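PDB 3MES: choline kinase from Cryptosporidium parvum, which probably transfers the gamma-phosphate of ATP to choline, and perhaps to ethanolamine, in a magnesium-dependent reaction. Local coordinates for residues R330-S335 against V346-Q351; V360-L365 against G413-N418; K222-K227 against R398-L403. All blocks are in the same frame, centred on the assembly; numbering follows the deposited sequence.

Contact 1 (R330-S335 against V346-Q351); sequences RKLFIS and VMPSQQ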
# COMPACT_ATOMS: atom_id res chain seq x y z
N ARG B 330 14.74 4.98 6.85
CA ARG B 330 15.18 5.30 5.50
C ARG B 330 15.48 4.02 4.71
O ARG B 330 15.06 3.88 3.56
CB ARG B 330 16.40 6.23 5.55
CG ARG B 330 16.07 7.68 5.88
CD ARG B 330 17.20 8.36 6.66
NE ARG B 330 18.50 8.11 6.05
CZ ARG B 330 19.67 8.26 6.67
NH1 ARG B 330 20.79 8.00 6.02
NH2 ARG B 330 19.71 8.66 7.93
N LYS B 331 16.21 3.10 5.33
CA LYS B 331 16.58 1.84 4.69
C LYS B 331 15.38 0.96 4.35
O LYS B 331 15.38 0.26 3.34
CB LYS B 331 17.57 1.05 5.55
CG LYS B 331 18.89 1.75 5.73
CD LYS B 331 19.97 0.78 6.19
CE LYS B 331 21.31 1.47 6.29
NZ LYS B 331 22.43 0.51 6.53
N LEU B 332 14.37 0.98 5.21
CA LEU B 332 13.13 0.27 4.91
C LEU B 332 12.47 0.88 3.69
O LEU B 332 12.01 0.18 2.79
CB LEU B 332 12.18 0.31 6.11
CG LEU B 332 12.69 -0.42 7.36
CD1 LEU B 332 11.74 -0.23 8.53
CD2 LEU B 332 12.89 -1.90 7.06
N PHE B 333 12.42 2.21 3.65
CA PHE B 333 11.85 2.91 2.51
C PHE B 333 12.55 2.48 1.23
O PHE B 333 11.91 2.08 0.26
CB PHE B 333 11.98 4.42 2.69
CG PHE B 333 11.41 5.23 1.56
CD1 PHE B 333 10.15 5.80 1.67
CD2 PHE B 333 12.12 5.41 0.39
CE1 PHE B 333 9.62 6.54 0.63
CE2 PHE B 333 11.60 6.15 -0.66
CZ PHE B 333 10.35 6.71 -0.54
N ILE B 334 13.87 2.55 1.25
CA ILE B 334 14.67 2.30 0.06
C ILE B 334 14.62 0.84 -0.38
O ILE B 334 14.72 0.55 -1.57
CB ILE B 334 16.12 2.76 0.26
CG1 ILE B 334 16.16 4.29 0.33
CG2 ILE B 334 17.01 2.25 -0.87
CD1 ILE B 334 17.50 4.85 0.78
N SER B 335 14.46 -0.07 0.58
CA SER B 335 14.33 -1.49 0.26
C SER B 335 13.03 -1.75 -0.48
O SER B 335 12.99 -2.51 -1.45
CB SER B 335 14.37 -2.33 1.54
OG SER B 335 15.61 -2.16 2.20
N VAL B 346 14.38 -6.97 -2.47
CA VAL B 346 15.43 -6.12 -1.94
C VAL B 346 15.14 -5.82 -0.47
O VAL B 346 14.02 -5.43 -0.12
CB VAL B 346 15.58 -4.81 -2.72
CG1 VAL B 346 16.73 -3.99 -2.18
CG2 VAL B 346 15.78 -5.10 -4.20
N MET B 347 16.14 -6.02 0.38
CA MET B 347 15.97 -5.83 1.81
C MET B 347 17.12 -5.01 2.39
O MET B 347 18.19 -4.93 1.79
CB MET B 347 15.83 -7.18 2.51
CG MET B 347 14.73 -8.04 1.90
SD MET B 347 14.45 -9.62 2.73
CE MET B 347 15.99 -10.47 2.37
N PRO B 348 16.90 -4.40 3.56
CA PRO B 348 17.83 -3.46 4.17
C PRO B 348 19.24 -4.01 4.35
O PRO B 348 20.20 -3.24 4.40
CB PRO B 348 17.20 -3.17 5.53
CG PRO B 348 15.75 -3.48 5.35
CD PRO B 348 15.73 -4.64 4.42
N SER B 349 19.37 -5.33 4.46
CA SER B 349 20.67 -5.94 4.77
C SER B 349 21.56 -6.06 3.54
O SER B 349 22.74 -6.40 3.64
CB SER B 349 20.47 -7.32 5.40
OG SER B 349 19.89 -8.23 4.47
N GLN B 350 20.99 -5.79 2.37
CA GLN B 350 21.74 -5.89 1.12
C GLN B 350 22.60 -4.65 0.87
O GLN B 350 22.27 -3.55 1.31
CB GLN B 350 20.79 -6.16 -0.05
CG GLN B 350 20.13 -7.53 0.02
CD GLN B 350 18.93 -7.66 -0.90
OE1 GLN B 350 18.53 -6.70 -1.56
NE2 GLN B 350 18.35 -8.85 -0.94
N GLN B 351 23.71 -4.83 0.22
CA GLN B 351 24.63 -3.72 -0.01
C GLN B 351 24.12 -2.64 -0.97
O GLN B 351 24.47 -1.53 -0.82
CB GLN B 351 26.03 -4.25 -0.36
CG GLN B 351 27.11 -3.23 -0.55
CD GLN B 351 27.67 -2.62 0.75
OE1 GLN B 351 27.66 -1.40 0.94
NE2 GLN B 351 28.20 -3.44 1.59

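Contact 2 (V360-L365 against G413-N418); sequences VEVFTL and GILPLN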
# COMPACT_ATOMS: atom_id res chain seq x y z
N VAL B 360 21.62 8.83 -1.12
CA VAL B 360 20.41 9.65 -1.10
C VAL B 360 20.55 10.83 -0.15
O VAL B 360 19.92 11.87 -0.34
CB VAL B 360 19.18 8.82 -0.69
CG1 VAL B 360 18.01 9.74 -0.37
CG2 VAL B 360 18.81 7.84 -1.78
N GLU B 361 21.37 10.66 0.88
CA GLU B 361 21.60 11.73 1.86
C GLU B 361 22.14 12.99 1.19
O GLU B 361 21.81 14.10 1.59
CB GLU B 361 22.56 11.26 2.95
CG GLU B 361 21.91 10.36 3.99
CD GLU B 361 20.80 11.06 4.75
OE1 GLU B 361 19.61 10.81 4.43
OE2 GLU B 361 21.10 11.87 5.64
N VAL B 362 22.98 12.80 0.18
CA VAL B 362 23.58 13.93 -0.53
C VAL B 362 22.51 14.82 -1.15
O VAL B 362 22.60 16.05 -1.08
CB VAL B 362 24.53 13.44 -1.64
CG1 VAL B 362 24.78 14.55 -2.65
CG2 VAL B 362 25.84 12.94 -1.04
N PHE B 363 21.50 14.21 -1.75
CA PHE B 363 20.44 14.94 -2.43
C PHE B 363 19.57 15.76 -1.48
O PHE B 363 18.70 16.52 -1.93
CB PHE B 363 19.57 13.99 -3.25
CG PHE B 363 20.23 13.49 -4.50
CD1 PHE B 363 20.19 14.24 -5.67
CD2 PHE B 363 20.90 12.28 -4.51
CE1 PHE B 363 20.81 13.78 -6.82
CE2 PHE B 363 21.51 11.81 -5.66
CZ PHE B 363 21.46 12.56 -6.82
N THR B 364 19.78 15.62 -0.17
CA THR B 364 19.00 16.37 0.81
C THR B 364 19.30 17.86 0.70
O THR B 364 18.44 18.70 0.97
CB THR B 364 19.28 15.91 2.26
OG1 THR B 364 20.67 16.06 2.56
CG2 THR B 364 18.87 14.46 2.45
N LEU B 365 20.52 18.19 0.30
CA LEU B 365 20.94 19.57 0.15
C LEU B 365 20.25 20.21 -1.05
O LEU B 365 19.92 21.40 -1.03
CB LEU B 365 22.46 19.67 0.01
CG LEU B 365 23.31 18.99 1.09
CD1 LEU B 365 24.78 19.08 0.75
CD2 LEU B 365 23.04 19.58 2.47
N GLY B 413 30.99 11.44 6.91
CA GLY B 413 31.83 10.86 5.87
C GLY B 413 31.09 10.60 4.58
O GLY B 413 31.61 9.96 3.67
N ILE B 414 29.85 11.09 4.50
CA ILE B 414 29.06 10.94 3.28
C ILE B 414 29.57 11.87 2.19
O ILE B 414 29.60 11.50 1.01
CB ILE B 414 27.57 11.19 3.53
CG1 ILE B 414 27.00 10.12 4.47
CG2 ILE B 414 26.80 11.21 2.22
CD1 ILE B 414 25.51 10.22 4.70
N LEU B 415 29.97 13.08 2.58
CA LEU B 415 30.64 14.00 1.67
C LEU B 415 32.13 14.05 1.98
O LEU B 415 32.52 14.02 3.15
CB LEU B 415 30.04 15.41 1.79
CG LEU B 415 28.66 15.65 1.19
CD1 LEU B 415 28.19 17.07 1.50
CD2 LEU B 415 28.66 15.40 -0.32
N PRO B 416 32.97 14.12 0.93
CA PRO B 416 32.53 14.16 -0.46
C PRO B 416 32.28 12.77 -1.05
O PRO B 416 32.83 11.79 -0.55
CB PRO B 416 33.71 14.83 -1.17
CG PRO B 416 34.90 14.42 -0.36
CD PRO B 416 34.43 14.25 1.06
N LEU B 417 31.47 12.70 -2.09
CA LEU B 417 31.14 11.43 -2.74
C LEU B 417 32.38 10.65 -3.13
O LEU B 417 32.46 9.44 -2.90
CB LEU B 417 30.29 11.66 -3.99
CG LEU B 417 28.78 11.79 -3.82
CD1 LEU B 417 28.22 10.56 -3.12
CD2 LEU B 417 28.43 13.06 -3.06
N ASN B 418 33.35 11.33 -3.73
CA ASN B 418 34.52 10.66 -4.29
C ASN B 418 35.40 9.97 -3.25
O ASN B 418 36.36 9.29 -3.60
CB ASN B 418 35.35 11.63 -5.14
CG ASN B 418 35.81 12.85 -4.37
OD1 ASN B 418 35.81 12.86 -3.14
ND2 ASN B 418 36.20 13.89 -5.10

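Contact 3 (K222-K227 against R398-L403); sequences KELYSK and RFTHYL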
# COMPACT_ATOMS: atom_id res chain seq x y z
N LYS B 222 20.50 38.63 4.71
CA LYS B 222 21.46 38.81 3.63
C LYS B 222 22.72 37.97 3.82
O LYS B 222 23.38 37.61 2.84
CB LYS B 222 21.82 40.29 3.50
CG LYS B 222 20.61 41.21 3.49
CD LYS B 222 21.01 42.67 3.34
CE LYS B 222 21.65 42.93 1.99
NZ LYS B 222 21.81 44.38 1.72
N GLU B 223 23.06 37.68 5.07
CA GLU B 223 24.28 36.93 5.37
C GLU B 223 24.13 35.46 4.97
O GLU B 223 25.00 34.89 4.32
CB GLU B 223 24.62 37.04 6.86
CG GLU B 223 26.11 37.00 7.15
CD GLU B 223 26.82 38.28 6.72
OE1 GLU B 223 26.16 39.33 6.66
OE2 GLU B 223 28.04 38.22 6.44
N LEU B 224 23.01 34.86 5.36
CA LEU B 224 22.70 33.48 5.01
C LEU B 224 22.50 33.35 3.50
O LEU B 224 23.18 32.57 2.83
CB LEU B 224 21.44 33.02 5.74
CG LEU B 224 21.04 31.55 5.63
CD1 LEU B 224 22.18 30.64 6.06
CD2 LEU B 224 19.79 31.28 6.46
N TYR B 225 21.57 34.14 2.98
CA TYR B 225 21.27 34.15 1.55
C TYR B 225 22.54 34.26 0.72
O TYR B 225 22.69 33.59 -0.30
CB TYR B 225 20.33 35.32 1.23
CG TYR B 225 20.15 35.60 -0.24
CD1 TYR B 225 19.16 34.96 -0.97
CD2 TYR B 225 20.95 36.52 -0.90
CE1 TYR B 225 18.98 35.21 -2.31
CE2 TYR B 225 20.78 36.78 -2.24
CZ TYR B 225 19.79 36.13 -2.94
OH TYR B 225 19.62 36.39 -4.28
N SER B 226 23.46 35.10 1.17
CA SER B 226 24.70 35.35 0.45
C SER B 226 25.59 34.11 0.42
O SER B 226 26.21 33.80 -0.59
CB SER B 226 25.44 36.53 1.06
OG SER B 226 26.33 37.12 0.13
N LYS B 227 25.64 33.40 1.55
CA LYS B 227 26.45 32.20 1.65
C LYS B 227 25.89 31.08 0.77
O LYS B 227 26.64 30.26 0.24
CB LYS B 227 26.55 31.72 3.10
CG LYS B 227 27.56 30.61 3.32
CD LYS B 227 28.98 31.15 3.34
CE LYS B 227 30.00 30.08 2.94
NZ LYS B 227 29.80 28.81 3.68
N ARG B 398 15.14 26.71 5.46
CA ARG B 398 15.70 25.75 4.51
C ARG B 398 17.19 25.99 4.30
O ARG B 398 17.98 25.05 4.25
CB ARG B 398 14.96 25.79 3.17
CG ARG B 398 13.46 25.50 3.26
CD ARG B 398 13.16 24.25 4.08
NE ARG B 398 13.86 23.06 3.58
CZ ARG B 398 13.34 22.18 2.72
NH1 ARG B 398 12.12 22.36 2.24
NH2 ARG B 398 14.06 21.13 2.34
N PHE B 399 17.57 27.26 4.19
CA PHE B 399 18.98 27.62 4.03
C PHE B 399 19.77 27.21 5.27
O PHE B 399 20.78 26.52 5.18
CB PHE B 399 19.15 29.11 3.76
CG PHE B 399 18.62 29.56 2.43
CD1 PHE B 399 18.49 28.66 1.38
CD2 PHE B 399 18.26 30.88 2.22
CE1 PHE B 399 18.00 29.07 0.15
CE2 PHE B 399 17.77 31.30 0.99
CZ PHE B 399 17.65 30.39 -0.04
N THR B 400 19.29 27.64 6.44
CA THR B 400 19.89 27.24 7.70
C THR B 400 20.14 25.73 7.71
O THR B 400 21.25 25.27 7.99
CB THR B 400 18.99 27.61 8.90
OG1 THR B 400 18.86 29.03 8.98
CG2 THR B 400 19.58 27.08 10.20
N HIS B 401 19.11 24.97 7.37
CA HIS B 401 19.19 23.51 7.42
C HIS B 401 20.16 22.94 6.38
O HIS B 401 20.74 21.88 6.59
CB HIS B 401 17.81 22.87 7.27
CG HIS B 401 16.94 23.03 8.49
ND1 HIS B 401 15.57 22.96 8.43
CD2 HIS B 401 17.26 23.25 9.78
CE1 HIS B 401 15.07 23.13 9.65
NE2 HIS B 401 16.08 23.31 10.48
N TYR B 402 20.33 23.66 5.27
CA TYR B 402 21.32 23.26 4.28
C TYR B 402 22.72 23.27 4.89
O TYR B 402 23.46 22.29 4.78
CB TYR B 402 21.30 24.19 3.07
CG TYR B 402 22.50 24.00 2.17
CD1 TYR B 402 22.49 23.06 1.16
CD2 TYR B 402 23.66 24.75 2.36
CE1 TYR B 402 23.58 22.87 0.34
CE2 TYR B 402 24.76 24.56 1.55
CZ TYR B 402 24.72 23.62 0.54
OH TYR B 402 25.81 23.43 -0.27
N LEU B 403 23.07 24.38 5.52
CA LEU B 403 24.36 24.52 6.18
C LEU B 403 24.57 23.41 7.19
O LEU B 403 25.59 22.73 7.19
CB LEU B 403 24.46 25.88 6.87
CG LEU B 403 25.14 27.01 6.09
CD1 LEU B 403 25.22 26.71 4.60
CD2 LEU B 403 24.44 28.34 6.35

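Contact 1 (R330-S335 against V346-Q351)
Ser-335 and Pro-348 meet where helix 327-342 is overlaid by the chain leading into helix 351-362. The proline ring lies against the hydroxyl through CD and CG: CD is 3.3 Å from Ser-335 OG, with CG scarcely farther away. The ring nitrogen is close to the same hydroxyl, but it carries no N-H and cannot donate, so the approach is packing and not a bond. The serine spends its proton inside its own helix. With OG anti to the carbonyl carbon (chi1 -61°), the hydroxyl folds back along the helix and donates to Lys-331 O at 2.7 Å. That carbonyl is gripped twice, because Ser-335 N also donates to it, and the two donors come from opposite faces of its plane. With its proton used in this way, the hydroxyl meets the proline ring by van der Waals contact.

Farther round the ring, Pro-348 CG meets Leu-332 CD2 at 3.7 Å, the two side chains crossing at a slant. Although the leucine sets out away from the loop, its chain swings this one methyl back to the ring. Lys-331 contributes its CB, 4.2 Å from Pro-348 CB. At the far end of the loop segment Val-346 brings its CB to Ser-335 O, a carbonyl that bonds to Ser-339 OG.

The loop keeps its own shape through a type I beta turn from Met-347 to Gln-350. Gln-350 OE1 accepts from Met-347 N at 3.2 Å, with the donor above the amide plane instead of on a lone pair. The second subunit completes the setting, since Leu-332 packs on Leu-332 of that subunit and Val-346 O accepts from its Thr-165. The arrangement is a loop joining two consecutive helices, whose type I turn carries a proline back onto the first helix at the dimer interface.

Contact 2 (V360-L365 against G413-N418)
Val-362 faces three residues of 413-418, the tail that follows helix 391-411 and begins, at Gly-413, with the Schellman motif closing that helix. The contact is thus a C-terminal tail laid against the junction between helices 351-362 and 364-376 in the helical part of the kinase.

With chi1 at 161°, Val-362 CG2 is anti to the carbonyl carbon, beside the backbone N, and sits among the three tail residues. This methyl meets Ile-414 CG2 at 3.8 Å and Leu-415 CD2 at a similar distance, while Leu-417 comes at it tip to tip. The cis peptide before Pro-416 separates the two leucines: Leu-417 points at the helices, whereas Leu-415 sets out to one side and only its methyls come in. Leu-415 divides these methyls: CD2 goes to the valine, and CD1 reaches Leu-365 CD1 end to end at 4.0 Å. Leu-238 of helix 235-239 adds a further apolar surface to this group.

Glu-361 joins in with its aliphatic part alone. Bending at chi2 (-62°) carries its carboxylate away from the tail, where OE2 forms a salt bridge with Lys-405 and OE1 a hydrogen bond with Tyr-324. The buried charge is therefore met outside the apolar cluster. The methylenes, placed by the backbone and chi1, stay against the isoleucine: Ile-414 CD1 lies 3.6 Å from Glu-361 CB and 3.7 Å from Glu-361 CG.

Contact 3 (K222-K227 against R398-L403)
Leu-224 reaches from helix 222-231 onto Phe-399, Thr-400 and Leu-403 of helix 391-411, making this a helix-helix packing contact in the helical part of the kinase fold. The short helical segments cross at 56°, their axes 10.0 Å apart at closest approach, and the two backbones come nearest at Leu-224 and Phe-399.

The leucine can be followed outward. Its CB leaves the helix toward the partner, and CG, anti to the backbone N (chi1 -174°), continues in that direction until it rests 3.6 Å from Phe-399 CB. There the chain forks. CD2 lies over the start of the phenylalanine side chain and also beside a hydroxyl, 3.5 Å from Thr-400 OG1. Thr-400 lies roughly perpendicular to the leucine; its OG1 touches the methyl without bonding to it, and is hydrogen-bonded to Asn-396 O one turn earlier in its helix. CD1 takes the other branch, toward Leu-403. These two leucines run alongside each other in opposite senses, their methyls meeting at the more open margin of the contact.

On the buried side, Phe-399 has CG anti to its carbonyl carbon, which carries the ring past Leu-224 toward Tyr-225. Tyr-225 itself starts away from helix 391-411 and packs on Ile-376 and on helix 198-214, so that it links a third and a fourth helix to the pair. Ile-228, one turn beyond Leu-224, touches both Phe-399 and Tyr-402. Where the two aromatic side chains come together, the phenylalanine approaches the edge of the tyrosine ring near its plane, with Phe-399 CE2 4.4 Å from Tyr-225 CD1.

None of the three contacts has a hydrogen bond between its segments, and apolar packing dominates, but their places differ. Contact 2 is wholly buried and built mainly from branched aliphatic side chains, with the methylenes of a glutamate; contact 1, also buried, mixes a proline and a serine hydroxyl and lies at the subunit interface; contact 3 runs from an aromatic inner side to an exposed margin. Helix 351-362 links contacts 1 and 2: the loop of contact 1 leads into it and contact 2 uses its end. A long, weak ion pair, Arg-330 to Glu-361, also joins them. Contacts 2 and 3 both involve helix 391-411 or its tail, and Leu-365 packs on Tyr-402 between them. Contacts 1 and 3 do not touch.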